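Local coordinates for protein GDP-L-fucose synthase (Campylobacter jejuni subsp. jejuni serotype O:2, PDB 7M13) that synthesises GDP-D-glycero-L-gluco-heptose for the capsular polysaccharide and is an NADPH-dependent oxidoreductase of the fucose synthase family, at residues 64-69 and 93-98; 105-110 and 163-168. One frame throughout, in Å; residues are numbered along the deposited sequence.

Overall arrangement
Both contacts are buried in the nucleotide-binding core and share one sheet, whose strands are parallel here, but each shows a different way of building a layered alpha/beta fold. Contact 1 sets helix 80-100 against strand 63-66 mainly through aliphatic side chains, with Ser98 at one end and no hydrogen bond between its segments. Contact 2 zips strand 105-111 to strand 162-171 through a ladder of backbone hydrogen bonds, while the side chains pack above and below. The two meet because strands 63-66 and 105-111 are neighbours: Leu66 N and Val64 O probably pair with the backbone of Val107. Both run toward NADP, contact 1 along both riboses, contact 2 at the nicotinamide ring and its ribose.

Contact 1 (64-69 and 93-98). With NAP (NADP nicotinamide-adenine-dinucleotide phosphate), chain E.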
loop_
_atom_site.group_PDB
_atom_site.type_symbol
_atom_site.label_atom_id
_atom_site.label_comp_id
_atom_site.label_asym_id
_atom_site.label_seq_id
_atom_site.Cartn_x
_atom_site.Cartn_y
_atom_site.Cartn_z
ATOM N N VAL B 64 -13.591 6.553 16.530
ATOM C CA VAL B 64 -12.130 6.391 16.589
ATOM C C VAL B 64 -11.445 7.558 15.879
ATOM O O VAL B 64 -11.796 7.873 14.707
ATOM C CB VAL B 64 -11.724 5.055 15.940
ATOM C CG1 VAL B 64 -10.216 4.925 15.887
ATOM C CG2 VAL B 64 -12.350 3.856 16.671
ATOM N N PHE B 65 -10.492 8.194 16.549
ATOM C CA PHE B 65 -9.500 9.106 15.934
ATOM C C PHE B 65 -8.172 8.406 15.904
ATOM O O PHE B 65 -7.606 8.107 16.984
ATOM C CB PHE B 65 -9.431 10.435 16.673
ATOM C CG PHE B 65 -10.702 11.238 16.665
ATOM C CD1 PHE B 65 -10.927 12.181 15.674
ATOM C CD2 PHE B 65 -11.617 11.165 17.704
ATOM C CE1 PHE B 65 -12.081 12.941 15.644
ATOM C CE2 PHE B 65 -12.762 11.940 17.674
ATOM C CZ PHE B 65 -12.971 12.858 16.671
ATOM N N LEU B 66 -7.692 8.083 14.707
ATOM C CA LEU B 66 -6.463 7.285 14.566
ATOM C C LEU B 66 -5.295 8.240 14.374
ATOM O O LEU B 66 -5.044 8.645 13.200
ATOM C CB LEU B 66 -6.628 6.320 13.406
ATOM C CG LEU B 66 -5.424 5.452 13.113
ATOM C CD1 LEU B 66 -4.837 4.865 14.392
ATOM C CD2 LEU B 66 -5.814 4.407 12.085
ATOM N N THR B 67 -4.589 8.609 15.431
ATOM C CA THR B 67 -3.460 9.563 15.305
ATOM C C THR B 67 -2.107 8.875 15.455
ATOM O O THR B 67 -1.107 9.513 15.131
ATOM C CB THR B 67 -3.533 10.749 16.287
ATOM O OG1 THR B 67 -2.954 10.387 17.553
ATOM C CG2 THR B 67 -4.937 11.260 16.468
ATOM N N ALA B 68 -2.062 7.626 15.906
ATOM C CA ALA B 68 -0.798 6.950 16.202
ATOM C C ALA B 68 0.006 6.716 14.919
ATOM O O ALA B 68 -0.574 6.322 13.902
ATOM C CB ALA B 68 -1.085 5.651 16.875
ATOM N N VAL B 69 1.293 6.954 14.987
ATOM C CA VAL B 69 2.189 6.877 13.811
ATOM C C VAL B 69 3.623 6.660 14.286
ATOM O O VAL B 69 3.964 7.092 15.392
ATOM C CB VAL B 69 2.050 8.130 12.932
ATOM C CG1 VAL B 69 2.706 9.357 13.576
ATOM C CG2 VAL B 69 2.607 7.884 11.554
ATOM N N ASN B 93 -4.655 -2.821 11.714
ATOM C CA ASN B 93 -5.226 -3.353 12.973
ATOM C C ASN B 93 -6.376 -2.459 13.450
ATOM O O ASN B 93 -7.442 -2.985 13.809
ATOM C CB ASN B 93 -4.148 -3.457 14.038
ATOM C CG ASN B 93 -3.127 -4.559 13.800
ATOM O OD1 ASN B 93 -3.390 -5.495 13.055
ATOM N ND2 ASN B 93 -1.984 -4.412 14.451
ATOM N N VAL B 94 -6.209 -1.140 13.424
ATOM C CA VAL B 94 -7.267 -0.256 13.983
ATOM C C VAL B 94 -8.441 -0.196 13.007
ATOM O O VAL B 94 -9.588 -0.320 13.429
ATOM C CB VAL B 94 -6.681 1.127 14.295
ATOM C CG1 VAL B 94 -7.752 2.137 14.632
ATOM C CG2 VAL B 94 -5.653 0.999 15.409
ATOM N N ILE B 95 -8.190 -0.089 11.706
ATOM C CA ILE B 95 -9.295 0.074 10.743
ATOM C C ILE B 95 -10.105 -1.233 10.694
ATOM O O ILE B 95 -11.340 -1.210 10.779
ATOM C CB ILE B 95 -8.791 0.507 9.365
ATOM C CG1 ILE B 95 -8.216 1.917 9.424
ATOM C CG2 ILE B 95 -9.921 0.403 8.356
ATOM C CD1 ILE B 95 -7.391 2.288 8.210
ATOM N N HIS B 96 -9.443 -2.383 10.554
ATOM C CA HIS B 96 -10.184 -3.652 10.424
ATOM C C HIS B 96 -10.938 -3.956 11.729
ATOM O O HIS B 96 -12.093 -4.399 11.637
ATOM C CB HIS B 96 -9.252 -4.805 10.037
ATOM C CG HIS B 96 -9.992 -6.067 9.852
ATOM N ND1 HIS B 96 -10.790 -6.228 8.767
ATOM C CD2 HIS B 96 -10.080 -7.198 10.591
ATOM C CE1 HIS B 96 -11.352 -7.433 8.825
ATOM N NE2 HIS B 96 -10.929 -8.047 9.921
ATOM N N ASN B 97 -10.293 -3.790 12.884
ATOM C CA ASN B 97 -10.962 -4.110 14.173
ATOM C C ASN B 97 -12.047 -3.086 14.491
ATOM O O ASN B 97 -13.042 -3.464 15.094
ATOM C CB ASN B 97 -9.969 -4.362 15.298
ATOM C CG ASN B 97 -9.297 -5.696 15.055
ATOM O OD1 ASN B 97 -9.946 -6.742 15.231
ATOM N ND2 ASN B 97 -8.095 -5.681 14.487
ATOM N N SER B 98 -11.996 -1.885 13.919
ATOM C CA SER B 98 -13.108 -0.909 14.025
ATOM C C SER B 98 -14.301 -1.463 13.250
ATOM O O SER B 98 -15.402 -1.484 13.780
ATOM C CB SER B 98 -12.709 0.449 13.504
ATOM O OG SER B 98 -11.769 1.077 14.339
HETATM P PA NAP E . 3.058 12.121 17.111
HETATM O O1A NAP E . 4.312 11.644 16.440
HETATM O O2A NAP E . 3.150 13.393 17.919
HETATM O O5B NAP E . 2.461 11.037 18.078
HETATM C C5B NAP E . 2.292 9.688 17.646
HETATM C C4B NAP E . 1.784 8.919 18.825
HETATM O O4B NAP E . 1.518 7.571 18.369
HETATM C C3B NAP E . 2.781 8.805 19.998
HETATM O O3B NAP E . 2.154 9.243 21.198
HETATM C C2B NAP E . 3.167 7.331 19.996
HETATM O O2B NAP E . 3.364 6.786 21.302
HETATM C C1B NAP E . 1.929 6.682 19.386
HETATM N N9A NAP E . 2.239 5.394 18.803
HETATM C C8A NAP E . 3.109 5.115 17.794
HETATM N N7A NAP E . 3.265 3.834 17.563
HETATM C C5A NAP E . 2.450 3.225 18.494
HETATM C C6A NAP E . 2.191 1.872 18.772
HETATM N N6A NAP E . 2.780 0.850 18.141
HETATM N N1A NAP E . 1.329 1.612 19.781
HETATM C C2A NAP E . 0.763 2.635 20.435
HETATM N N3A NAP E . 0.942 3.946 20.262
HETATM C C4A NAP E . 1.814 4.172 19.270
HETATM O O3 NAP E . 1.923 12.290 16.000
HETATM P PN NAP E . 1.353 13.627 15.371
HETATM O O1N NAP E . 2.496 14.466 14.952
HETATM O O2N NAP E . 0.356 14.155 16.324
HETATM O O5D NAP E . 0.612 13.042 14.067
HETATM C C5D NAP E . -0.751 12.686 14.111
HETATM C C4D NAP E . -1.147 12.222 12.738
HETATM O O4D NAP E . -1.015 13.318 11.792
HETATM C C3D NAP E . -0.311 11.063 12.179
HETATM O O3D NAP E . -1.121 10.190 11.380
HETATM C C2D NAP E . 0.701 11.801 11.348
HETATM O O2D NAP E . 1.335 10.989 10.365
HETATM C C1D NAP E . -0.143 12.903 10.742
HETATM N N1N NAP E . 0.702 14.023 10.271
HETATM C C2N NAP E . 1.478 14.749 11.131
HETATM C C3N NAP E . 2.310 15.710 10.664
HETATM C C7N NAP E . 3.187 16.521 11.550
HETATM O O7N NAP E . 3.790 17.500 11.066
HETATM N N7N NAP E . 3.279 16.165 12.829
HETATM C C4N NAP E . 2.335 16.024 9.249
HETATM C C5N NAP E . 1.457 15.247 8.404
HETATM C C6N NAP E . 0.761 14.272 8.901
HETATM P P2B NAP E . 4.750 7.045 22.093
HETATM O O1X NAP E . 4.625 8.464 22.574
HETATM O O2X NAP E . 5.882 6.780 21.202
HETATM O O3X NAP E . 4.707 6.013 23.236
#
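Strand 64-66 and helix segment 93-98 run nearly antiparallel, at 163°, with their axes 10.2 Å apart, so only side chains bridge the gap. Val94 lies at the centre of the interface. Its CG1, anti to the backbone N (chi1 170°), touches both strand residues that point at the helix: CG1 of Val64 at 3.9 Å, where the two valines cross obliquely, and CD2 of Leu66, also at 3.9 Å, where the side chains meet tip to tip. Both Leu66 methyls rest on the valine, CD1 against CG1 and CG2 alike, while CD2 also lies more loosely by Ile95 CG1. One turn on, Ser98 OG sits 3.7 Å from Val64 CG2. The hydroxyl is satisfied within the helix: OG donates to Val94 O over 2.7 Å, from above the carbonyl plane, and that oxygen also receives Ser98 N. Asn93 O is likewise gripped twice, by Asn97 N and, on a lone pair, by Asn97 ND2. Beyond the strand the chain turns to the cofactor. Ala68 CB lies 3.6 Å from O4B of the adenosine ribose, Val69 N makes a weak 3.4 Å bond to the same oxygen, and Val69 CG1 meets C3D of the nicotinamide ribose. Such a strand-helix interface leading into a cofactor loop belongs to the beta-alpha-beta crossover of the Rossmann fold, here 63-66, 80-100 and 105-111.

Contact 2 (105-110 and 163-168); sequences KLVFFG and ITLVLN. With NAP (NADP nicotinamide-adenine-dinucleotide phosphate), chain E.
Ile163 O is held twice, by one hydrogen bond, from Phe108 N at 2.9 Å (168°, in the carbonyl plane), and one CA-H...O contact, from Val107 CA at 3.3 Å. It belongs to a parallel ladder in the Rossmann sheet, in which strands 105-110 and 163-167 pair from Val107-Ile163 to Gly110-Val166. Five backbone bonds form the ladder, and Ile163 N to Leu106 O is equally straight. Toward the cofactor the donors rise above the carbonyl planes, and the last bond, Leu167 N to Gly110 O, stretches to 3.2 Å. Side chains alternate between two faces. Val107, Phe109, Ile163 and Leu165 turn to the face packed by helix 247-260, where the side chains of Val107 and Leu165 cross obliquely and Val107 CG1 meets Leu165 CD1 at 3.8 Å. On the other face, under helix 138-158, Phe108 and Thr164 lie side by side. Thr164 OG1 meets the ring edge in its plane, 3.5 Å from Phe108 CD2; this buried hydroxyl has no polar partner in the model. Phe109 O, at the strand end, accepts both Lys144 NZ and a weak bond from O3D of the nicotinamide ribose. Leu167 takes the crowded first torsion, CG between backbone N and carbonyl carbon (chi1 60°), which sets its branch against the nicotinamide ring: Leu167 CG lies 3.6 Å from NAP C5N, and Leu167 O 3.4 Å from the same carbon.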
loop_
_atom_site.group_PDB
_atom_site.type_symbol
_atom_site.label_atom_id
_atom_site.label_comp_id
_atom_site.label_asym_id
_atom_site.label_seq_id
_atom_site.Cartn_x
_atom_site.Cartn_y
_atom_site.Cartn_z
ATOM N N LYS B 105 -17.933 5.689 13.291
ATOM C CA LYS B 105 -17.137 6.519 12.386
ATOM C C LYS B 105 -15.693 6.575 12.863
ATOM O O LYS B 105 -15.442 6.469 14.075
ATOM C CB LYS B 105 -17.723 7.913 12.396
ATOM C CG LYS B 105 -17.606 8.689 11.132
ATOM C CD LYS B 105 -18.710 9.741 11.111
ATOM C CE LYS B 105 -18.310 10.749 10.095
ATOM N NZ LYS B 105 -19.376 11.740 9.946
ATOM N N LEU B 106 -14.773 6.694 11.914
ATOM C CA LEU B 106 -13.330 6.762 12.177
ATOM C C LEU B 106 -12.748 7.884 11.341
ATOM O O LEU B 106 -13.179 8.044 10.195
ATOM C CB LEU B 106 -12.712 5.407 11.794
ATOM C CG LEU B 106 -11.191 5.255 11.950
ATOM C CD1 LEU B 106 -10.845 3.809 12.308
ATOM C CD2 LEU B 106 -10.464 5.668 10.684
ATOM N N VAL B 107 -11.812 8.614 11.928
ATOM C CA VAL B 107 -11.001 9.614 11.193
ATOM C C VAL B 107 -9.548 9.195 11.265
ATOM O O VAL B 107 -9.046 8.882 12.344
ATOM C CB VAL B 107 -11.196 11.021 11.754
ATOM C CG1 VAL B 107 -10.153 11.983 11.182
ATOM C CG2 VAL B 107 -12.602 11.505 11.488
ATOM N N PHE B 108 -8.909 9.089 10.114
ATOM C CA PHE B 108 -7.492 8.747 9.951
ATOM C C PHE B 108 -6.781 9.981 9.412
ATOM O O PHE B 108 -7.353 10.718 8.603
ATOM C CB PHE B 108 -7.340 7.574 8.978
ATOM C CG PHE B 108 -5.933 7.268 8.539
ATOM C CD1 PHE B 108 -4.969 6.927 9.474
ATOM C CD2 PHE B 108 -5.607 7.220 7.198
ATOM C CE1 PHE B 108 -3.677 6.631 9.086
ATOM C CE2 PHE B 108 -4.311 6.937 6.813
ATOM C CZ PHE B 108 -3.356 6.660 7.762
ATOM N N PHE B 109 -5.518 10.162 9.725
ATOM C CA PHE B 109 -4.727 11.319 9.238
ATOM C C PHE B 109 -3.675 10.839 8.250
ATOM O O PHE B 109 -2.844 9.935 8.563
ATOM C CB PHE B 109 -4.105 12.075 10.392
ATOM C CG PHE B 109 -5.145 12.654 11.307
ATOM C CD1 PHE B 109 -5.754 13.863 11.001
ATOM C CD2 PHE B 109 -5.626 11.917 12.373
ATOM C CE1 PHE B 109 -6.744 14.370 11.827
ATOM C CE2 PHE B 109 -6.621 12.433 13.189
ATOM C CZ PHE B 109 -7.193 13.648 12.896
ATOM N N GLY B 110 -3.685 11.418 7.049
ATOM C CA GLY B 110 -2.640 11.218 6.057
ATOM C C GLY B 110 -1.629 12.347 6.067
ATOM O O GLY B 110 -1.834 13.353 6.776
ATOM N N ILE B 163 -12.992 8.160 7.343
ATOM C CA ILE B 163 -12.629 9.358 6.542
ATOM C C ILE B 163 -11.158 9.678 6.775
ATOM O O ILE B 163 -10.720 9.691 7.934
ATOM C CB ILE B 163 -13.492 10.541 6.968
ATOM C CG1 ILE B 163 -14.975 10.204 7.025
ATOM C CG2 ILE B 163 -13.221 11.701 6.031
ATOM C CD1 ILE B 163 -15.520 9.749 5.736
ATOM N N THR B 164 -10.408 9.954 5.702
ATOM C CA THR B 164 -8.984 10.332 5.766
ATOM C C THR B 164 -8.862 11.840 5.550
ATOM O O THR B 164 -9.346 12.339 4.506
ATOM C CB THR B 164 -8.114 9.588 4.743
ATOM O OG1 THR B 164 -8.186 8.190 5.097
ATOM C CG2 THR B 164 -6.675 10.023 4.775
ATOM N N LEU B 165 -8.180 12.509 6.462
ATOM C CA LEU B 165 -7.831 13.929 6.381
ATOM C C LEU B 165 -6.322 14.034 6.224
ATOM O O LEU B 165 -5.588 13.403 6.988
ATOM C CB LEU B 165 -8.278 14.650 7.653
ATOM C CG LEU B 165 -9.745 14.529 8.024
ATOM C CD1 LEU B 165 -10.050 15.302 9.313
ATOM C CD2 LEU B 165 -10.643 15.022 6.889
ATOM N N VAL B 166 -5.849 14.815 5.263
ATOM C CA VAL B 166 -4.425 14.836 4.871
ATOM C C VAL B 166 -3.841 16.223 5.123
ATOM O O VAL B 166 -4.423 17.189 4.638
ATOM C CB VAL B 166 -4.268 14.428 3.399
ATOM C CG1 VAL B 166 -2.810 14.262 3.026
ATOM C CG2 VAL B 166 -5.058 13.149 3.101
ATOM N N LEU B 167 -2.705 16.296 5.809
ATOM C CA LEU B 167 -2.038 17.578 6.128
ATOM C C LEU B 167 -0.548 17.487 5.823
ATOM O O LEU B 167 -0.007 16.386 5.610
ATOM C CB LEU B 167 -2.262 17.949 7.597
ATOM C CG LEU B 167 -1.750 16.963 8.644
ATOM C CD1 LEU B 167 -1.230 17.717 9.854
ATOM C CD2 LEU B 167 -2.832 15.998 9.067
ATOM N N ASN B 168 0.114 18.644 5.850
ATOM C CA ASN B 168 1.556 18.750 5.561
ATOM C C ASN B 168 2.420 18.944 6.814
ATOM O O ASN B 168 3.406 18.230 6.934
ATOM C CB ASN B 168 1.795 19.889 4.571
ATOM C CG ASN B 168 1.481 19.432 3.164
ATOM O OD1 ASN B 168 1.903 18.347 2.764
ATOM N ND2 ASN B 168 0.834 20.290 2.383
HETATM P PA NAP E . 3.058 12.121 17.111
HETATM O O1A NAP E . 4.312 11.644 16.440
HETATM O O2A NAP E . 3.150 13.393 17.919
HETATM O O5B NAP E . 2.461 11.037 18.078
HETATM C C5B NAP E . 2.292 9.688 17.646
HETATM C C4B NAP E . 1.784 8.919 18.825
HETATM O O4B NAP E . 1.518 7.571 18.369
HETATM C C3B NAP E . 2.781 8.805 19.998
HETATM O O3B NAP E . 2.154 9.243 21.198
HETATM C C2B NAP E . 3.167 7.331 19.996
HETATM O O2B NAP E . 3.364 6.786 21.302
HETATM C C1B NAP E . 1.929 6.682 19.386
HETATM N N9A NAP E . 2.239 5.394 18.803
HETATM C C8A NAP E . 3.109 5.115 17.794
HETATM N N7A NAP E . 3.265 3.834 17.563
HETATM C C5A NAP E . 2.450 3.225 18.494
HETATM C C6A NAP E . 2.191 1.872 18.772
HETATM N N6A NAP E . 2.780 0.850 18.141
HETATM N N1A NAP E . 1.329 1.612 19.781
HETATM C C2A NAP E . 0.763 2.635 20.435
HETATM N N3A NAP E . 0.942 3.946 20.262
HETATM C C4A NAP E . 1.814 4.172 19.270
HETATM O O3 NAP E . 1.923 12.290 16.000
HETATM P PN NAP E . 1.353 13.627 15.371
HETATM O O1N NAP E . 2.496 14.466 14.952
HETATM O O2N NAP E . 0.356 14.155 16.324
HETATM O O5D NAP E . 0.612 13.042 14.067
HETATM C C5D NAP E . -0.751 12.686 14.111
HETATM C C4D NAP E . -1.147 12.222 12.738
HETATM O O4D NAP E . -1.015 13.318 11.792
HETATM C C3D NAP E . -0.311 11.063 12.179
HETATM O O3D NAP E . -1.121 10.190 11.380
HETATM C C2D NAP E . 0.701 11.801 11.348
HETATM O O2D NAP E . 1.335 10.989 10.365
HETATM C C1D NAP E . -0.143 12.903 10.742
HETATM N N1N NAP E . 0.702 14.023 10.271
HETATM C C2N NAP E . 1.478 14.749 11.131
HETATM C C3N NAP E . 2.310 15.710 10.664
HETATM C C7N NAP E . 3.187 16.521 11.550
HETATM O O7N NAP E . 3.790 17.500 11.066
HETATM N N7N NAP E . 3.279 16.165 12.829
HETATM C C4N NAP E . 2.335 16.024 9.249
HETATM C C5N NAP E . 1.457 15.247 8.404
HETATM C C6N NAP E . 0.761 14.272 8.901
HETATM P P2B NAP E . 4.750 7.045 22.093
HETATM O O1X NAP E . 4.625 8.464 22.574
HETATM O O2X NAP E . 5.882 6.780 21.202
HETATM O O3X NAP E . 4.707 6.013 23.236
#